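PDB 6IYT: type I modular polyketide synthase from Streptomyces albus subsp. albus, which probably selects an ethylmalonyl extender unit from its coenzyme A thioester and passes it to an acyl carrier protein during salinomycin assembly. Local coordinates for residues V124-Q128 with G211-G215; A251-L257 with V308-I313; E274-I278 with V289-A295. One frame throughout, in Å; residues are numbered along the deposited sequence.

Interaction 1: V124-Q128 with G211-G215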
# COMPACT_ATOMS: atom_id res chain seq x y z
N VAL A 124 5.82 1.79 0.43
CA VAL A 124 5.39 1.75 1.82
C VAL A 124 4.52 0.49 2.01
O VAL A 124 3.55 0.29 1.31
CB VAL A 124 4.56 2.98 2.18
CG1 VAL A 124 4.07 2.91 3.63
CG2 VAL A 124 5.34 4.25 1.92
N PHE A 125 4.84 -0.29 3.02
CA PHE A 125 4.18 -1.56 3.29
C PHE A 125 3.64 -1.56 4.71
O PHE A 125 4.41 -1.66 5.68
CB PHE A 125 5.18 -2.70 3.13
CG PHE A 125 5.72 -2.83 1.74
CD1 PHE A 125 6.84 -2.09 1.34
CD2 PHE A 125 5.05 -3.59 0.78
CE1 PHE A 125 7.32 -2.19 0.03
CE2 PHE A 125 5.51 -3.68 -0.51
CZ PHE A 125 6.61 -2.94 -0.90
N PRO A 126 2.34 -1.29 4.86
CA PRO A 126 1.77 -1.19 6.21
C PRO A 126 1.60 -2.54 6.91
O PRO A 126 1.83 -3.60 6.32
CB PRO A 126 0.40 -0.54 5.98
CG PRO A 126 0.08 -0.77 4.55
CD PRO A 126 1.35 -1.06 3.80
N GLY A 127 1.17 -2.49 8.14
CA GLY A 127 0.80 -3.72 8.87
C GLY A 127 -0.69 -3.97 8.79
O GLY A 127 -1.32 -3.76 7.74
N GLN A 128 -1.28 -4.43 9.88
CA GLN A 128 -2.69 -4.77 9.86
C GLN A 128 -3.51 -3.50 9.83
O GLN A 128 -3.04 -2.43 10.23
CB GLN A 128 -3.06 -5.64 11.06
CG GLN A 128 -3.16 -7.10 10.71
CD GLN A 128 -3.16 -7.99 11.92
OE1 GLN A 128 -4.19 -8.15 12.60
NE2 GLN A 128 -2.03 -8.55 12.22
N GLY A 211 8.63 -0.33 5.77
CA GLY A 211 7.53 -1.14 6.26
C GLY A 211 7.10 -0.72 7.66
O GLY A 211 7.89 -0.13 8.44
N HIS A 212 5.92 -1.15 8.04
CA HIS A 212 5.36 -0.85 9.36
C HIS A 212 5.01 -2.18 10.05
O HIS A 212 4.26 -2.98 9.49
CB HIS A 212 4.10 0.00 9.18
CG HIS A 212 3.56 0.55 10.44
ND1 HIS A 212 3.49 1.91 10.69
CD2 HIS A 212 3.12 -0.06 11.56
CE1 HIS A 212 2.90 2.10 11.87
NE2 HIS A 212 2.64 0.92 12.40
N SER A 213 5.70 -2.49 11.16
CA SER A 213 5.44 -3.75 11.87
C SER A 213 5.68 -4.94 10.91
O SER A 213 6.67 -4.97 10.25
CB SER A 213 4.01 -3.73 12.41
OG SER A 213 3.82 -4.78 13.35
N GLN A 214 4.68 -5.83 10.76
CA GLN A 214 4.77 -6.99 9.87
C GLN A 214 5.02 -6.57 8.42
O GLN A 214 5.58 -7.35 7.61
CB GLN A 214 3.47 -7.83 9.95
CG GLN A 214 2.27 -7.09 9.42
CD GLN A 214 0.95 -7.76 9.70
OE1 GLN A 214 0.36 -8.41 8.81
NE2 GLN A 214 0.41 -7.51 10.88
N GLY A 215 4.67 -5.33 8.08
CA GLY A 215 4.92 -4.80 6.75
C GLY A 215 6.39 -4.84 6.35
O GLY A 215 6.73 -4.77 5.16
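Phe125 O meets three groups of 211-215. A backbone hydrogen bond comes from His212 N, 2.8 Å from Phe125 O, and it belongs to the parallel bridge between Phe125 and Gly211. Two C-H contacts also reach Phe125 O, from Gly211 CA at 3.2 Å and Gly215 CA at 3.4 Å, so a single carbonyl gathers both ends of the turn. Within that turn, of type II' from His212 to Gly215, Gly215 N closes on His212 O at 2.8 Å.

Close packing depends on glycine. Gly215 O sits 3.3 Å from Phe125 CB, and Pro126 O, buried without a polar partner, abuts Gly215 CA. Phe125 CG lies anti to its own carbonyl carbon (chi1 -63°), which carries the ring off toward Ala218, Ala219 and Val222 of helix 215-223. Gln214 sends its CG alongside the bare Gly127 CA, 3.7 Å away, before its amide comes up beside Gln128.

Ser213 rides at the apex with a positive phi of 58°, its OG hydrogen-bonded to His320 NE2. Strand, strained Gly-His-Ser-Gln-Gly turn and following helix fit the nucleophile elbow of malonyl-transferase-type acyltransferases, with Ser213 the probable acyl-carrying residue.

Interaction 2: A251-L257 with V308-I313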
# COMPACT_ATOMS: atom_id res chain seq x y z
N ALA A 251 -4.64 -6.11 22.10
CA ALA A 251 -4.79 -5.72 20.74
C ALA A 251 -4.11 -4.35 20.54
O ALA A 251 -3.41 -3.85 21.44
CB ALA A 251 -6.26 -5.67 20.38
N VAL A 252 -4.25 -3.79 19.35
CA VAL A 252 -3.75 -2.46 19.06
C VAL A 252 -4.87 -1.58 18.48
O VAL A 252 -5.65 -2.05 17.72
CB VAL A 252 -2.65 -2.49 18.00
CG1 VAL A 252 -2.20 -1.11 17.60
CG2 VAL A 252 -1.49 -3.32 18.47
N ALA A 253 -4.86 -0.34 18.90
CA ALA A 253 -5.83 0.65 18.43
C ALA A 253 -5.13 1.82 17.78
O ALA A 253 -4.06 2.24 18.21
CB ALA A 253 -6.68 1.15 19.60
N SER A 254 -5.74 2.35 16.74
CA SER A 254 -5.33 3.62 16.21
C SER A 254 -6.02 4.75 17.00
O SER A 254 -7.20 4.66 17.30
CB SER A 254 -5.73 3.71 14.75
OG SER A 254 -7.10 3.43 14.67
N VAL A 255 -5.31 5.86 17.16
CA VAL A 255 -5.84 7.03 17.87
C VAL A 255 -5.38 8.27 17.18
O VAL A 255 -4.20 8.45 17.00
CB VAL A 255 -5.32 7.09 19.31
CG1 VAL A 255 -5.79 8.37 20.00
CG2 VAL A 255 -5.75 5.85 20.09
N SER A 256 -6.30 9.12 16.73
CA SER A 256 -5.89 10.37 16.08
C SER A 256 -5.65 11.52 17.07
O SER A 256 -6.37 12.53 17.06
CB SER A 256 -6.91 10.78 15.02
OG SER A 256 -7.23 9.69 14.19
N LEU A 257 -4.63 11.36 17.92
CA LEU A 257 -4.12 12.42 18.77
C LEU A 257 -2.60 12.32 18.79
O LEU A 257 -2.05 11.26 18.57
CB LEU A 257 -4.61 12.23 20.19
CG LEU A 257 -6.06 12.49 20.55
CD1 LEU A 257 -6.24 12.10 22.00
CD2 LEU A 257 -6.49 13.95 20.33
N VAL A 308 -12.90 12.18 19.50
CA VAL A 308 -11.64 11.78 18.89
C VAL A 308 -11.85 10.50 18.10
O VAL A 308 -12.70 9.68 18.46
CB VAL A 308 -10.56 11.53 19.94
CG1 VAL A 308 -9.32 10.89 19.31
CG2 VAL A 308 -10.20 12.83 20.63
N ARG A 309 -11.19 10.42 16.96
CA ARG A 309 -11.24 9.21 16.12
C ARG A 309 -10.31 8.17 16.71
O ARG A 309 -9.13 8.42 16.86
CB ARG A 309 -10.79 9.53 14.69
CG ARG A 309 -11.71 10.46 13.93
CD ARG A 309 -11.22 10.69 12.51
NE ARG A 309 -12.33 10.91 11.57
CZ ARG A 309 -12.18 11.06 10.26
NH1 ARG A 309 -10.97 10.99 9.71
NH2 ARG A 309 -13.25 11.27 9.49
N ALA A 310 -10.86 7.03 17.08
CA ALA A 310 -10.07 5.93 17.62
C ALA A 310 -10.78 4.62 17.34
O ALA A 310 -12.01 4.55 17.33
CB ALA A 310 -9.86 6.11 19.10
N LYS A 311 -10.01 3.55 17.17
CA LYS A 311 -10.58 2.29 16.76
C LYS A 311 -9.58 1.18 17.02
O LYS A 311 -8.38 1.33 16.71
CB LYS A 311 -10.91 2.37 15.27
CG LYS A 311 -10.97 1.06 14.56
CD LYS A 311 -10.99 1.25 13.05
CE LYS A 311 -11.11 -0.09 12.35
NZ LYS A 311 -10.94 0.07 10.88
N VAL A 312 -10.07 0.04 17.53
CA VAL A 312 -9.25 -1.18 17.62
C VAL A 312 -9.03 -1.75 16.21
O VAL A 312 -10.00 -1.86 15.42
CB VAL A 312 -9.92 -2.24 18.49
CG1 VAL A 312 -9.07 -3.51 18.54
CG2 VAL A 312 -10.17 -1.71 19.89
N ILE A 313 -7.78 -2.06 15.89
CA ILE A 313 -7.42 -2.55 14.54
C ILE A 313 -7.71 -4.06 14.45
O ILE A 313 -7.42 -4.83 15.39
CB ILE A 313 -5.94 -2.29 14.25
CG1 ILE A 313 -5.63 -0.78 14.25
CG2 ILE A 313 -5.49 -2.93 12.93
CD1 ILE A 313 -4.15 -0.47 14.20
O HOH W 1 -8.29 6.18 14.67
O HOH W 2 -9.55 12.70 16.04
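Val255 CG2 meets Ala310 CB at 4.2 Å on the apolar face of an antiparallel strand pair. The pair forms one side of the ferredoxin-like small subdomain of the acyltransferase, whose strand order 4-1-3-2 puts 310-312 on the outside of the sheet. Farther out on this face Leu257 and Val308 cross at about a right angle, with Leu257 CG 3.8 Å from Val308 CG1, and close one end of the pair; toward the other end, beyond Ala253, the methyl of Ala251 touches Val312 CG1. Leu296 and Leu303 of helix 293-305 cover the 251-257 side of this face. On the reverse face Val252 and Ile313 lie side by side and point the same way.

Between the two faces runs the backbone bonding; the axes of strands 251-255 and 310-312 lie at 162°, close to antiparallel. Ser254 and Lys311 are the hydrogen-bonded pair: Ser254 N reaches Lys311 O at 2.8 Å and Lys311 N returns to Ser254 O at 3.0 Å. Ile313 N gives a nearly straight bond to Val252 O, also 2.8 Å long.

Solvent takes part at the outer margin. Ser254 OG stands between its backbone N and carbonyl carbon (chi1 54°), a position that leaves it beside Lys311 O and 3.0 Å from a water that donates weakly to Arg309 O. A second water accepts from Arg309 N. Past the last bridge, where Ser256 centres an inverse gamma turn, Ser256 N still points at Arg309 O, 2.9 Å away and 174° at the hydrogen.

Interaction 3: E274-I278 with V289-A295; sequences EVLSI and VAGQVAA
Ala290 O is gripped from several directions: Ser277 N donates to it at 3.0 Å, a water donates at the same distance, and Leu276 CA brings in a C-H contact. That water is also placed to donate to Ser277 OG and to Glu274 OE1; as it has two protons for three oxygens, its bonds are probably shared or shifting. Ala290 N answers to Ser277 O at 2.9 Å, completing the hydrogen-bonded pair of this antiparallel hairpin.

At the hairpin's open end Val275 O accepts from Gln292 N at 3.1 Å and also meets Gly291 CA, whose backbone angles, with phi at 158°, suit glycine. Helix 293-305 then begins: Gln292 is its N-cap, and Gln292 OE1 accepts a hydrogen bond from Ala295 N in the carboxamide plane, on a lone pair.

The first turn sets Ala295 CB against two apolar neighbours, 3.6 Å from Val275 CG1 and 3.9 Å from Leu276 CD2. A chi1 of -62° sets Leu276 CG beside its backbone N and swings both methyls toward the helix. Polar bonding thus sets the hairpin register and helix start, while apolar packing joins Val275 and Leu276 to Ala295.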
# COMPACT_ATOMS: atom_id res chain seq x y z
N GLU A 274 2.74 -2.27 33.15
CA GLU A 274 2.38 -1.76 31.82
C GLU A 274 1.09 -2.44 31.35
O GLU A 274 1.06 -3.66 31.16
CB GLU A 274 3.49 -2.01 30.83
CG GLU A 274 3.21 -1.43 29.44
CD GLU A 274 4.29 -1.79 28.44
OE1 GLU A 274 4.03 -2.62 27.54
OE2 GLU A 274 5.37 -1.18 28.51
N VAL A 275 0.04 -1.66 31.13
CA VAL A 275 -1.23 -2.22 30.66
C VAL A 275 -1.50 -1.72 29.22
O VAL A 275 -1.92 -2.50 28.35
CB VAL A 275 -2.38 -1.85 31.60
CG1 VAL A 275 -3.73 -2.22 30.99
CG2 VAL A 275 -2.19 -2.54 32.95
N LEU A 276 -1.20 -0.45 28.99
CA LEU A 276 -1.29 0.17 27.70
C LEU A 276 -0.01 0.94 27.42
O LEU A 276 0.62 1.52 28.34
CB LEU A 276 -2.47 1.17 27.65
CG LEU A 276 -3.87 0.63 27.87
CD1 LEU A 276 -4.84 1.77 27.70
CD2 LEU A 276 -4.19 -0.48 26.88
N SER A 277 0.36 1.01 26.16
CA SER A 277 1.57 1.73 25.77
C SER A 277 1.53 2.13 24.34
O SER A 277 0.82 1.56 23.55
CB SER A 277 2.83 0.89 26.05
OG SER A 277 2.79 -0.30 25.37
N ILE A 278 2.21 3.20 24.02
CA ILE A 278 2.20 3.64 22.64
C ILE A 278 3.00 2.67 21.79
O ILE A 278 4.20 2.34 22.10
CB ILE A 278 2.74 5.07 22.52
CG1 ILE A 278 1.74 6.05 23.14
CG2 ILE A 278 3.03 5.42 21.08
CD1 ILE A 278 2.04 7.50 22.86
N VAL A 289 -1.85 2.42 19.92
CA VAL A 289 -1.74 2.05 21.33
C VAL A 289 -1.98 0.54 21.49
O VAL A 289 -2.94 0.02 20.93
CB VAL A 289 -2.77 2.79 22.17
CG1 VAL A 289 -2.70 2.32 23.63
CG2 VAL A 289 -2.55 4.30 22.07
N ALA A 290 -1.04 -0.16 22.13
CA ALA A 290 -1.15 -1.59 22.36
C ALA A 290 -1.46 -1.88 23.81
O ALA A 290 -0.95 -1.21 24.70
CB ALA A 290 0.15 -2.28 21.97
N GLY A 291 -2.19 -2.95 24.07
CA GLY A 291 -2.27 -3.48 25.40
C GLY A 291 -3.50 -4.33 25.62
O GLY A 291 -4.21 -4.70 24.68
N GLN A 292 -3.85 -4.49 26.89
CA GLN A 292 -4.93 -5.37 27.30
C GLN A 292 -6.24 -4.92 26.66
O GLN A 292 -6.50 -3.74 26.56
CB GLN A 292 -5.03 -5.32 28.83
CG GLN A 292 -6.17 -6.10 29.40
CD GLN A 292 -6.66 -5.50 30.70
OE1 GLN A 292 -7.55 -4.66 30.68
NE2 GLN A 292 -5.88 -5.69 31.75
N VAL A 293 -7.06 -5.88 26.22
CA VAL A 293 -8.25 -5.55 25.42
C VAL A 293 -9.24 -4.68 26.19
O VAL A 293 -9.74 -3.69 25.66
CB VAL A 293 -8.95 -6.83 24.93
CG1 VAL A 293 -10.25 -6.48 24.20
CG2 VAL A 293 -8.02 -7.63 24.04
N ALA A 294 -9.54 -5.06 27.42
CA ALA A 294 -10.54 -4.32 28.21
C ALA A 294 -10.13 -2.86 28.40
O ALA A 294 -10.92 -1.93 28.15
CB ALA A 294 -10.75 -4.99 29.56
N ALA A 295 -8.88 -2.65 28.80
CA ALA A 295 -8.34 -1.30 28.97
C ALA A 295 -8.34 -0.54 27.64
O ALA A 295 -8.66 0.68 27.57
CB ALA A 295 -6.93 -1.39 29.52
O HOH W 3 1.06 -2.16 26.74

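How the interactions relate
From the N terminus, interaction 1 comes first: it closes a largely helical loop of 82 residues by joining the ends of strands 120-125 and 208-211, neighbours in the parallel sheet of the large subdomain. The chain then enters the small subdomain. Interaction 2 closes a 50-residue loop between its first and last ferredoxin-like strands, and interaction 3, nested inside that loop, pairs the intervening hairpin and starts the helix that leads to strand 310-312. Interactions 2 and 3 share one sheet, since strands 251-255 and 286-291 are adjacent. Interaction 1 touches interaction 2 where Gln128 meets Ile313, a link between the two subdomains, but lies about 9 Å from interaction 3 at the nearest atoms.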